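Long-range contacts in amidase, hydantoinase/carbamoylase family (Burkholderia vietnamiensis, PDB 5I4M), which probably hydrolyses N-carbamoyl-L-amino acids, as a zinc-dependent amidase of the peptidase M20 family with two zinc ions per subunit: residues P156-S161 and F344-I349; G162-V167 and C382-V387; V227-Q232 and A354-V359; D80-V85 and A197-R202. One frame throughout, in Å; residues are numbered along the deposited sequence.

Contact 1: P156-S161 and F344-I349. With 3PG (3-phosphoglyceric acid), chain E.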
loop_
_atom_site.group_PDB
_atom_site.type_symbol
_atom_site.label_atom_id
_atom_site.label_comp_id
_atom_site.label_asym_id
_atom_site.label_seq_id
_atom_site.Cartn_x
_atom_site.Cartn_y
_atom_site.Cartn_z
ATOM N N PRO A 156 11.799 13.067 7.709
ATOM C CA PRO A 156 11.606 12.370 8.977
ATOM C C PRO A 156 10.950 13.236 10.041
ATOM O O PRO A 156 10.435 14.320 9.751
ATOM C CB PRO A 156 13.038 12.020 9.381
ATOM C CG PRO A 156 13.809 13.202 8.920
ATOM C CD PRO A 156 13.171 13.597 7.593
ATOM N N ALA A 157 10.996 12.753 11.278
ATOM C CA ALA A 157 10.416 13.459 12.406
ATOM C C ALA A 157 11.275 14.652 12.824
ATOM O O ALA A 157 12.462 14.746 12.499
ATOM C CB ALA A 157 10.270 12.514 13.595
ATOM N N MET A 158 10.644 15.571 13.558
ATOM C CA MET A 158 11.343 16.606 14.319
ATOM C C MET A 158 12.163 17.538 13.424
ATOM O O MET A 158 13.149 18.129 13.867
ATOM C CB MET A 158 12.237 15.965 15.386
ATOM C CG MET A 158 11.465 15.129 16.414
ATOM S SD MET A 158 12.393 13.673 16.974
ATOM C CE MET A 158 13.916 14.426 17.534
ATOM N N VAL A 159 11.781 17.687 12.153
ATOM C CA VAL A 159 12.669 18.411 11.249
ATOM C C VAL A 159 12.639 19.904 11.551
ATOM O O VAL A 159 13.658 20.590 11.427
ATOM C CB VAL A 159 12.312 18.102 9.781
ATOM C CG1 VAL A 159 13.026 19.051 8.836
ATOM C CG2 VAL A 159 12.726 16.679 9.453
ATOM N N ALA A 160 11.494 20.433 11.982
ATOM C CA ALA A 160 11.401 21.877 12.181
ATOM C C ALA A 160 12.175 22.323 13.416
ATOM O O ALA A 160 12.815 23.383 13.397
ATOM C CB ALA A 160 9.933 22.305 12.265
ATOM N N SER A 161 12.135 21.535 14.505
ATOM C CA SER A 161 13.019 21.840 15.622
ATOM C C SER A 161 14.464 21.517 15.271
ATOM O O SER A 161 15.380 22.160 15.791
ATOM C CB SER A 161 12.583 21.101 16.889
ATOM O OG SER A 161 12.426 19.709 16.669
ATOM N N PHE A 344 17.420 9.488 8.543
ATOM C CA PHE A 344 17.270 10.139 9.846
ATOM C C PHE A 344 18.185 9.448 10.843
ATOM O O PHE A 344 18.195 8.216 10.917
ATOM C CB PHE A 344 15.811 10.043 10.301
ATOM C CG PHE A 344 15.462 10.872 11.528
ATOM C CD1 PHE A 344 15.801 12.214 11.613
ATOM C CD2 PHE A 344 14.713 10.310 12.555
ATOM C CE1 PHE A 344 15.436 12.975 12.718
ATOM C CE2 PHE A 344 14.347 11.068 13.671
ATOM C CZ PHE A 344 14.713 12.401 13.747
ATOM N N TYR A 345 18.946 10.231 11.604
ATOM C CA TYR A 345 19.754 9.673 12.683
ATOM C C TYR A 345 20.013 10.760 13.716
ATOM O O TYR A 345 20.380 11.881 13.356
ATOM C CB TYR A 345 21.084 9.115 12.152
ATOM C CG TYR A 345 22.133 8.905 13.235
ATOM C CD1 TYR A 345 21.872 8.111 14.345
ATOM C CD2 TYR A 345 23.388 9.498 13.139
ATOM C CE1 TYR A 345 22.845 7.927 15.352
ATOM C CE2 TYR A 345 24.349 9.317 14.126
ATOM C CZ TYR A 345 24.072 8.533 15.231
ATOM O OH TYR A 345 25.040 8.357 16.212
ATOM N N TYR A 346 19.802 10.435 14.990
ATOM C CA TYR A 346 20.388 11.229 16.060
ATOM C C TYR A 346 20.798 10.310 17.198
ATOM O O TYR A 346 20.143 9.295 17.466
ATOM C CB TYR A 346 19.439 12.334 16.558
ATOM C CG TYR A 346 18.155 11.883 17.217
ATOM C CD1 TYR A 346 18.097 11.655 18.594
ATOM C CD2 TYR A 346 16.986 11.726 16.469
ATOM C CE1 TYR A 346 16.916 11.264 19.212
ATOM C CE2 TYR A 346 15.797 11.338 17.077
ATOM C CZ TYR A 346 15.770 11.106 18.436
ATOM O OH TYR A 346 14.587 10.723 19.022
ATOM N N ALA A 347 21.905 10.658 17.831
ATOM C CA ALA A 347 22.423 9.868 18.925
ATOM C C ALA A 347 21.534 10.028 20.155
ATOM O O ALA A 347 20.858 11.052 20.311
ATOM C CB ALA A 347 23.844 10.300 19.254
ATOM N N PRO A 348 21.514 9.029 21.040
ATOM C CA PRO A 348 20.901 9.225 22.360
ATOM C C PRO A 348 21.454 10.487 22.999
ATOM O O PRO A 348 22.628 10.841 22.818
ATOM C CB PRO A 348 21.328 7.977 23.144
ATOM C CG PRO A 348 21.706 6.961 22.099
ATOM C CD PRO A 348 22.249 7.756 20.949
ATOM N N ILE A 349 20.612 11.189 23.736
ATOM C CA ILE A 349 21.018 12.476 24.283
ATOM C C ILE A 349 20.610 12.540 25.745
ATOM O O ILE A 349 19.548 12.040 26.129
ATOM C CB ILE A 349 20.435 13.648 23.461
ATOM C CG1 ILE A 349 20.961 14.992 23.976
ATOM C CG2 ILE A 349 18.916 13.619 23.451
ATOM C CD1 ILE A 349 20.896 16.084 22.930
HETATM C C1 3PG E . 8.939 9.282 17.102
HETATM O O1 3PG E . 8.410 8.399 16.403
HETATM O O2 3PG E . 9.542 9.030 18.168
HETATM C C2 3PG E . 8.842 10.702 16.625
HETATM O O3 3PG E . 9.869 11.503 17.236
HETATM C C3 3PG E . 7.487 11.242 17.023
HETATM O O1P 3PG E . 7.399 11.290 18.449
HETATM P P 3PG E . 5.931 11.460 19.152
HETATM O O2P 3PG E . 5.213 12.546 18.385
HETATM O O3P 3PG E . 5.284 10.094 18.973
HETATM O O4P 3PG E . 6.268 11.859 20.600
#
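The wall of the 3-phosphoglyceric acid pocket shows how a ligand-facing loop can be backed by aromatic rings: A157 and M158 face the ligand, while P156-M158 rest on F344 and Y346 of a strand. P156, entered through a cis peptide bond, sets CB over one face of the F344 ring, 3.4 Å from F344 CG, the side chains crossing obliquely. The backbone N of A157 lies over that face too, and the carbonyl A157 O approaches F344 CE1 at 3.5 Å. M158 comes to the same ring from its edge, SD standing 4.2 Å from F344 CZ and 82° off the ring normal, a Met-aromatic contact. Bent at both chi2 and chi3, the methionine chain then turns its methyl toward Y346, where M158 CE meets Y346 CE2 obliquely at 3.6 Å. The two side chains cross at about a right angle. M158 SD also approaches ligand atom O3 at 3.3 Å, with A157 CB 3.8 Å from that same O3, so one sulfur touches both rings and the ligand. The Y346 hydroxyl is hydrogen-bonded to Q234 NE2, which anchors the ring's polar end. M158 is the N-cap of helix 159-164; Y383 of helix 380-384 packs on M158 and F344, W236 of strand 225-242 meets F344 edge-to-face, and Y172 of helix 170-175 covers P156.

Contact 2: G162-V167 and C382-V387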
loop_
_atom_site.group_PDB
_atom_site.type_symbol
_atom_site.label_atom_id
_atom_site.label_comp_id
_atom_site.label_asym_id
_atom_site.label_seq_id
_atom_site.Cartn_x
_atom_site.Cartn_y
_atom_site.Cartn_z
ATOM N N GLY A 162 14.688 20.543 14.380
ATOM C CA GLY A 162 16.041 20.308 13.887
ATOM C C GLY A 162 16.606 21.500 13.132
ATOM O O GLY A 162 17.784 21.829 13.266
ATOM N N VAL A 163 15.785 22.154 12.312
ATOM C CA VAL A 163 16.240 23.376 11.653
ATOM C C VAL A 163 16.539 24.446 12.695
ATOM O O VAL A 163 17.577 25.123 12.648
ATOM C CB VAL A 163 15.193 23.880 10.644
ATOM C CG1 VAL A 163 15.668 25.203 10.057
ATOM C CG2 VAL A 163 14.943 22.856 9.546
ATOM N N PHE A 164 15.620 24.613 13.650
ATOM C CA PHE A 164 15.795 25.606 14.710
ATOM C C PHE A 164 17.116 25.405 15.433
ATOM O O PHE A 164 17.872 26.364 15.653
ATOM C CB PHE A 164 14.622 25.522 15.699
ATOM C CG PHE A 164 14.635 26.614 16.745
ATOM C CD1 PHE A 164 15.435 26.501 17.878
ATOM C CD2 PHE A 164 13.857 27.748 16.587
ATOM C CE1 PHE A 164 15.465 27.510 18.838
ATOM C CE2 PHE A 164 13.882 28.763 17.538
ATOM C CZ PHE A 164 14.688 28.638 18.669
ATOM N N ALA A 165 17.434 24.157 15.766
ATOM C CA ALA A 165 18.634 23.834 16.519
ATOM C C ALA A 165 19.902 23.829 15.675
ATOM O O ALA A 165 20.979 23.594 16.227
ATOM C CB ALA A 165 18.468 22.469 17.206
ATOM N N GLY A 166 19.822 24.077 14.369
ATOM C CA GLY A 166 21.029 24.115 13.564
ATOM C C GLY A 166 21.483 22.763 13.064
ATOM O O GLY A 166 22.599 22.649 12.539
ATOM N N VAL A 167 20.650 21.737 13.217
ATOM C CA VAL A 167 21.006 20.395 12.767
ATOM C C VAL A 167 20.811 20.254 11.263
ATOM O O VAL A 167 21.621 19.620 10.581
ATOM C CB VAL A 167 20.179 19.357 13.547
ATOM C CG1 VAL A 167 20.382 17.961 12.971
ATOM C CG2 VAL A 167 20.575 19.398 15.021
ATOM N N CYS A 382 14.413 16.979 22.123
ATOM C CA CYS A 382 15.700 16.323 21.860
ATOM C C CYS A 382 16.618 17.213 21.040
ATOM O O CYS A 382 17.841 17.205 21.235
ATOM C CB CYS A 382 15.496 14.986 21.145
ATOM S SG CYS A 382 14.457 13.823 22.077
ATOM N N TYR A 383 16.054 17.984 20.108
ATOM C CA TYR A 383 16.877 18.922 19.354
ATOM C C TYR A 383 17.138 20.206 20.128
ATOM O O TYR A 383 18.238 20.767 20.047
ATOM C CB TYR A 383 16.220 19.213 18.005
ATOM C CG TYR A 383 16.538 18.155 16.962
ATOM C CD1 TYR A 383 17.823 17.637 16.841
ATOM C CD2 TYR A 383 15.552 17.671 16.101
ATOM C CE1 TYR A 383 18.124 16.675 15.870
ATOM C CE2 TYR A 383 15.843 16.707 15.141
ATOM C CZ TYR A 383 17.125 16.212 15.033
ATOM O OH TYR A 383 17.415 15.261 14.074
ATOM N N LEU A 384 16.160 20.690 20.894
ATOM C CA LEU A 384 16.412 21.877 21.702
ATOM C C LEU A 384 17.555 21.649 22.678
ATOM O O LEU A 384 18.301 22.587 22.986
ATOM C CB LEU A 384 15.157 22.280 22.467
ATOM C CG LEU A 384 13.987 22.652 21.569
ATOM C CD1 LEU A 384 12.791 23.116 22.408
ATOM C CD2 LEU A 384 14.419 23.730 20.600
ATOM N N ALA A 385 17.716 20.413 23.160
ATOM C CA ALA A 385 18.789 20.119 24.104
ATOM C C ALA A 385 20.167 20.394 23.524
ATOM O O ALA A 385 21.116 20.586 24.289
ATOM C CB ALA A 385 18.713 18.663 24.568
ATOM N N GLN A 386 20.301 20.417 22.194
ATOM C CA GLN A 386 21.597 20.696 21.583
ATOM C C GLN A 386 21.978 22.168 21.670
ATOM O O GLN A 386 23.159 22.499 21.516
ATOM C CB GLN A 386 21.598 20.250 20.118
ATOM C CG GLN A 386 21.391 18.741 19.916
ATOM C CD GLN A 386 21.732 18.300 18.504
ATOM O OE1 GLN A 386 22.462 18.990 17.793
ATOM N NE2 GLN A 386 21.200 17.152 18.088
ATOM N N VAL A 387 21.017 23.060 21.899
ATOM C CA VAL A 387 21.280 24.495 21.863
ATOM C C VAL A 387 20.887 25.210 23.143
ATOM O O VAL A 387 21.252 26.383 23.311
ATOM C CB VAL A 387 20.591 25.164 20.652
ATOM C CG1 VAL A 387 21.182 24.621 19.356
ATOM C CG2 VAL A 387 19.073 24.957 20.704
HETATM O O HOH W 1 23.114 21.710 16.975
#
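A165 O accepts a hydrogen bond of 2.9 Å from a water that also donates to Q386 OE1, bridging A165 to Q386 between the two segments where V387 packs on A165. A165 precedes a Schellman motif at G166, which has positive phi; its bonds run from V167 N to G162 O at 2.9 Å and from G166 N to V163 O at 3.0 Å. In this example of a helix end, A165 and V167, the residues before and after G166, both pack on 382-387. G162, with no side chain in the way, sets its CA over one face of the Y383 ring, 3.9 Å from the centroid and 26° off the normal, a CH-pi contact offset toward the rim. A chi1 of -83° puts Y383 CG beside the backbone N, anti to the carbonyl carbon. From another direction V167 CG2 comes obliquely to the same ring, 3.7 Å from Y383 CD1, the two side chains crossing at about a right angle. A165 CB sits close to the backbone of the other segment, 3.3 Å from Y383 O. Deeper in, F164, whose ring is edge-to-face with W146, crosses L384 obliquely, F164 CD1 resting 4.0 Å from L384 CD2.

Contact 3: V227-Q232 and A354-V359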
loop_
_atom_site.group_PDB
_atom_site.type_symbol
_atom_site.label_atom_id
_atom_site.label_comp_id
_atom_site.label_asym_id
_atom_site.label_seq_id
_atom_site.Cartn_x
_atom_site.Cartn_y
_atom_site.Cartn_z
ATOM N N VAL A 227 10.551 11.894 35.504
ATOM C CA VAL A 227 11.647 12.855 35.434
ATOM C C VAL A 227 12.544 12.393 34.290
ATOM O O VAL A 227 13.346 11.468 34.444
ATOM C CB VAL A 227 12.401 12.955 36.763
ATOM C CG1 VAL A 227 13.551 13.946 36.667
ATOM C CG2 VAL A 227 11.438 13.380 37.876
ATOM N N VAL A 228 12.378 12.996 33.117
ATOM C CA VAL A 228 13.042 12.477 31.924
ATOM C C VAL A 228 14.494 12.925 31.935
ATOM O O VAL A 228 14.782 14.128 31.898
ATOM C CB VAL A 228 12.343 12.944 30.644
ATOM C CG1 VAL A 228 12.970 12.244 29.433
ATOM C CG2 VAL A 228 10.840 12.659 30.710
ATOM N N THR A 229 15.409 11.958 31.949
ATOM C CA THR A 229 16.838 12.234 32.036
ATOM C C THR A 229 17.555 12.107 30.707
ATOM O O THR A 229 18.610 12.721 30.530
ATOM C CB THR A 229 17.508 11.273 33.024
ATOM O OG1 THR A 229 17.343 9.930 32.550
ATOM C CG2 THR A 229 16.880 11.402 34.408
ATOM N N ASP A 230 17.014 11.307 29.789
ATOM C CA ASP A 230 17.653 10.978 28.523
ATOM C C ASP A 230 16.569 10.703 27.494
ATOM O O ASP A 230 15.403 10.495 27.829
ATOM C CB ASP A 230 18.552 9.741 28.637
ATOM C CG ASP A 230 19.647 9.898 29.664
ATOM O OD1 ASP A 230 19.384 9.638 30.862
ATOM O OD2 ASP A 230 20.784 10.245 29.266
ATOM N N ALA A 231 16.973 10.684 26.231
ATOM C CA ALA A 231 16.098 10.291 25.134
ATOM C C ALA A 231 16.893 9.350 24.246
ATOM O O ALA A 231 18.040 9.650 23.910
ATOM C CB ALA A 231 15.610 11.504 24.339
ATOM N N GLN A 232 16.311 8.205 23.896
ATOM C CA GLN A 232 17.104 7.233 23.166
ATOM C C GLN A 232 17.341 7.720 21.738
ATOM O O GLN A 232 16.673 8.629 21.248
ATOM C CB GLN A 232 16.423 5.863 23.174
ATOM C CG GLN A 232 15.229 5.734 22.254
ATOM C CD GLN A 232 14.726 4.300 22.200
ATOM O OE1 GLN A 232 15.491 3.359 22.427
ATOM N NE2 GLN A 232 13.442 4.130 21.920
ATOM N N ALA A 354 20.588 20.494 35.446
ATOM C CA ALA A 354 19.846 21.465 36.248
ATOM C C ALA A 354 18.367 21.467 35.878
ATOM O O ALA A 354 17.500 21.617 36.751
ATOM C CB ALA A 354 20.436 22.864 36.082
ATOM N N CYS A 355 18.057 21.307 34.590
ATOM C CA CYS A 355 16.661 21.198 34.190
ATOM C C CYS A 355 16.022 19.955 34.793
ATOM O O CYS A 355 14.890 20.004 35.293
ATOM C CB CYS A 355 16.553 21.178 32.662
ATOM S SG CYS A 355 16.877 22.794 31.907
ATOM N N VAL A 356 16.725 18.826 34.736
ATOM C CA VAL A 356 16.204 17.598 35.331
ATOM C C VAL A 356 15.937 17.805 36.819
ATOM O O VAL A 356 14.893 17.398 37.343
ATOM C CB VAL A 356 17.186 16.437 35.076
ATOM C CG1 VAL A 356 16.843 15.229 35.935
ATOM C CG2 VAL A 356 17.200 16.060 33.589
ATOM N N ALA A 357 16.867 18.457 37.517
ATOM C CA ALA A 357 16.683 18.708 38.942
ATOM C C ALA A 357 15.468 19.588 39.203
ATOM O O ALA A 357 14.757 19.399 40.198
ATOM C CB ALA A 357 17.939 19.354 39.522
ATOM N N ALA A 358 15.219 20.564 38.322
ATOM C CA ALA A 358 14.063 21.440 38.486
ATOM C C ALA A 358 12.761 20.666 38.336
ATOM O O ALA A 358 11.786 20.949 39.038
ATOM C CB ALA A 358 14.116 22.593 37.482
ATOM N N VAL A 359 12.729 19.699 37.414
ATOM C CA VAL A 359 11.550 18.855 37.234
ATOM C C VAL A 359 11.328 17.983 38.464
ATOM O O VAL A 359 10.207 17.872 38.982
ATOM C CB VAL A 359 11.699 18.010 35.956
ATOM C CG1 VAL A 359 10.595 16.974 35.855
ATOM C CG2 VAL A 359 11.695 18.915 34.727
#
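Strand V227-A231 and helix A354-V359 run nearly antiparallel, their axes at 162° and 8.1 Å apart at closest approach, a compact example of a helix packed on a strand. Two backbone approaches mark the register: V227 CA to V359 CA and T229 CA to V356 CA are each 6.3 Å, the two helix residues being about one turn apart. V356 is the wedge. Its CG1, anti to the backbone N (chi1 167°), reaches V227 CG1 at 3.6 Å, and the same methyl touches T229 CG2 at 4.1 Å. The other branch, V356 CG2, rests on the strand backbone, 3.5 Å from V228 O. One turn on, V359 CG1 lies 4.2 Å from V227 CG2. T229 turns its methyl to the helix, and its hydroxyl bonds the next residue, T229 OG1 donating to D230 OD1 at 2.7 Å, on the anti side of the carboxylate. V227 and T229 make backbone hydrogen bonds with strand 370-375, and V359 packs beyond on helix 411-429. The chemistry across the contact is thus apolar: T229 OG1 is engaged by D230, and the contact rests on van der Waals packing of V356 and V359 against V227, T229 and V228 O, with no directional bond between the segments.

Contact 4: D80-V85 and A197-R202; sequences DTMGNV and APCGGR
D80, which touches A197 of the other loop through a single beta bridge with CA atoms 4.2 Å apart, has its OD1 gripped from opposite faces of the carboxylate plane. The two donors are M82 N, 2.9 Å from D80 OD1 and closing an Asx turn, and N84 N, 3.0 Å from D80 OD1. D80 OD2 takes N84 ND2 on its syn lone pair at 2.9 Å. The chain from D80 to G83 forms a type I turn, and the D80 side chain shows how one carboxylate can organise such a loop; its CG stands between the backbone N and the carbonyl carbon (chi1 73°). At the bridge, A197 O receives a weak hydrogen bond from T81 N, 3.0 Å long with an angle of 125°, and also a CA-H...O contact from D80 CA at 3.1 Å. A water donating to D80 OD2 also donates to P198 O and accepts from G200 N, tying the two loops together. Against these polar groups lies C199, its SG 3.8 Å from M82 CG; a second water links T81 OG1 with C199 N. With so many donors converging on a buried side chain, D80 is probably ionised, and its negative charge would be stabilised by the backbone N-H groups of M82 and N84, the N84 amide and a water.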
loop_
_atom_site.group_PDB
_atom_site.type_symbol
_atom_site.label_atom_id
_atom_site.label_comp_id
_atom_site.label_asym_id
_atom_site.label_seq_id
_atom_site.Cartn_x
_atom_site.Cartn_y
_atom_site.Cartn_z
ATOM N N ASP A 80 7.916 31.302 12.350
ATOM C CA ASP A 80 9.181 31.317 11.627
ATOM C C ASP A 80 9.026 30.645 10.257
ATOM O O ASP A 80 7.931 30.254 9.842
ATOM C CB ASP A 80 10.314 30.721 12.486
ATOM C CG ASP A 80 10.257 29.192 12.647
ATOM O OD1 ASP A 80 9.539 28.482 11.917
ATOM O OD2 ASP A 80 10.986 28.678 13.530
ATOM N N THR A 81 10.141 30.543 9.526
ATOM C CA THR A 81 10.140 30.034 8.158
ATOM C C THR A 81 9.818 28.547 8.056
ATOM O O THR A 81 9.540 28.069 6.952
ATOM C CB THR A 81 11.497 30.314 7.509
ATOM O OG1 THR A 81 12.537 29.903 8.398
ATOM C CG2 THR A 81 11.657 31.812 7.229
ATOM N N MET A 82 9.877 27.798 9.152
ATOM C CA MET A 82 9.414 26.415 9.163
ATOM C C MET A 82 8.009 26.290 9.727
ATOM O O MET A 82 7.554 25.172 9.977
ATOM C CB MET A 82 10.367 25.527 9.964
ATOM C CG MET A 82 11.655 25.156 9.204
ATOM S SD MET A 82 11.350 24.151 7.727
ATOM C CE MET A 82 10.634 22.681 8.449
ATOM N N GLY A 83 7.322 27.406 9.951
ATOM C CA GLY A 83 5.974 27.345 10.483
ATOM C C GLY A 83 5.875 27.128 11.976
ATOM O O GLY A 83 4.759 26.965 12.487
ATOM N N ASN A 84 6.997 27.112 12.692
ATOM C CA ASN A 84 6.942 27.028 14.142
ATOM C C ASN A 84 6.289 28.291 14.691
ATOM O O ASN A 84 6.548 29.402 14.215
ATOM C CB ASN A 84 8.342 26.868 14.746
ATOM C CG ASN A 84 9.100 25.673 14.195
ATOM O OD1 ASN A 84 8.565 24.572 14.099
ATOM N ND2 ASN A 84 10.380 25.883 13.853
ATOM N N VAL A 85 5.434 28.119 15.697
ATOM C CA VAL A 85 4.629 29.215 16.242
ATOM C C VAL A 85 5.132 29.522 17.645
ATOM O O VAL A 85 5.139 28.638 18.509
ATOM C CB VAL A 85 3.137 28.854 16.280
ATOM C CG1 VAL A 85 2.325 30.036 16.806
ATOM C CG2 VAL A 85 2.653 28.388 14.917
ATOM N N ALA A 197 9.791 35.104 10.484
ATOM C CA ALA A 197 10.899 35.142 11.429
ATOM C C ALA A 197 11.926 34.072 11.079
ATOM O O ALA A 197 11.568 33.012 10.565
ATOM C CB ALA A 197 10.404 34.919 12.850
ATOM N N PRO A 198 13.209 34.327 11.331
ATOM C CA PRO A 198 14.219 33.296 11.068
ATOM C C PRO A 198 13.953 32.062 11.918
ATOM O O PRO A 198 13.480 32.155 13.057
ATOM C CB PRO A 198 15.537 33.979 11.453
ATOM C CG PRO A 198 15.255 35.443 11.314
ATOM C CD PRO A 198 13.816 35.603 11.744
ATOM N N CYS A 199 14.224 30.895 11.346
ATOM C CA CYS A 199 14.086 29.644 12.077
ATOM C C CYS A 199 15.377 29.404 12.848
ATOM O O CYS A 199 16.422 29.126 12.248
ATOM C CB CYS A 199 13.779 28.491 11.131
ATOM S SG CYS A 199 13.475 26.946 12.011
ATOM N N GLY A 200 15.313 29.526 14.177
ATOM C CA GLY A 200 16.505 29.443 15.000
ATOM C C GLY A 200 17.255 30.761 15.058
ATOM O O GLY A 200 16.879 31.763 14.455
ATOM N N GLY A 201 18.356 30.734 15.814
ATOM C CA GLY A 201 19.220 31.876 16.024
ATOM C C GLY A 201 19.112 32.466 17.417
ATOM O O GLY A 201 20.115 32.937 17.965
ATOM N N ARG A 202 17.926 32.429 18.002
ATOM C CA ARG A 202 17.690 33.076 19.281
ATOM C C ARG A 202 18.233 32.193 20.392
ATOM O O ARG A 202 17.958 30.990 20.420
ATOM C CB ARG A 202 16.195 33.299 19.507
ATOM C CG ARG A 202 15.570 34.381 18.677
ATOM C CD ARG A 202 14.232 34.728 19.279
ATOM N NE ARG A 202 13.275 33.630 19.180
ATOM C CZ ARG A 202 12.468 33.267 20.171
ATOM N NH1 ARG A 202 12.533 33.897 21.339
ATOM N NH2 ARG A 202 11.606 32.280 19.997
HETATM O O HOH W 2 12.574 30.473 15.023
HETATM O O HOH W 3 15.096 30.788 8.496
#

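Contacts 1 and 2 share helix 159-164 and lie closest, their centres 9 Å apart; Y383 of contact 2 connects them, its CE2 3.3 Å from M158 O. Contact 4 touches the same helix through V163, whose CG1 is 3.4 Å from C199 SG, and lies 12 Å from contact 2 between centres. Contact 3 meets contact 1 through the neighbouring strands 337-350 and 225-242, where A231 N and I349 O, 2.9 Å apart, probably form a hydrogen bond. Contacts 3 and 4 stay about 14 Å apart at their nearest atoms. Only contact 1 supplies pocket residues: the M158 side chain is about 8 Å from a zinc ion, against about 12 Å for Y383 and V228 and 13 Å for N84.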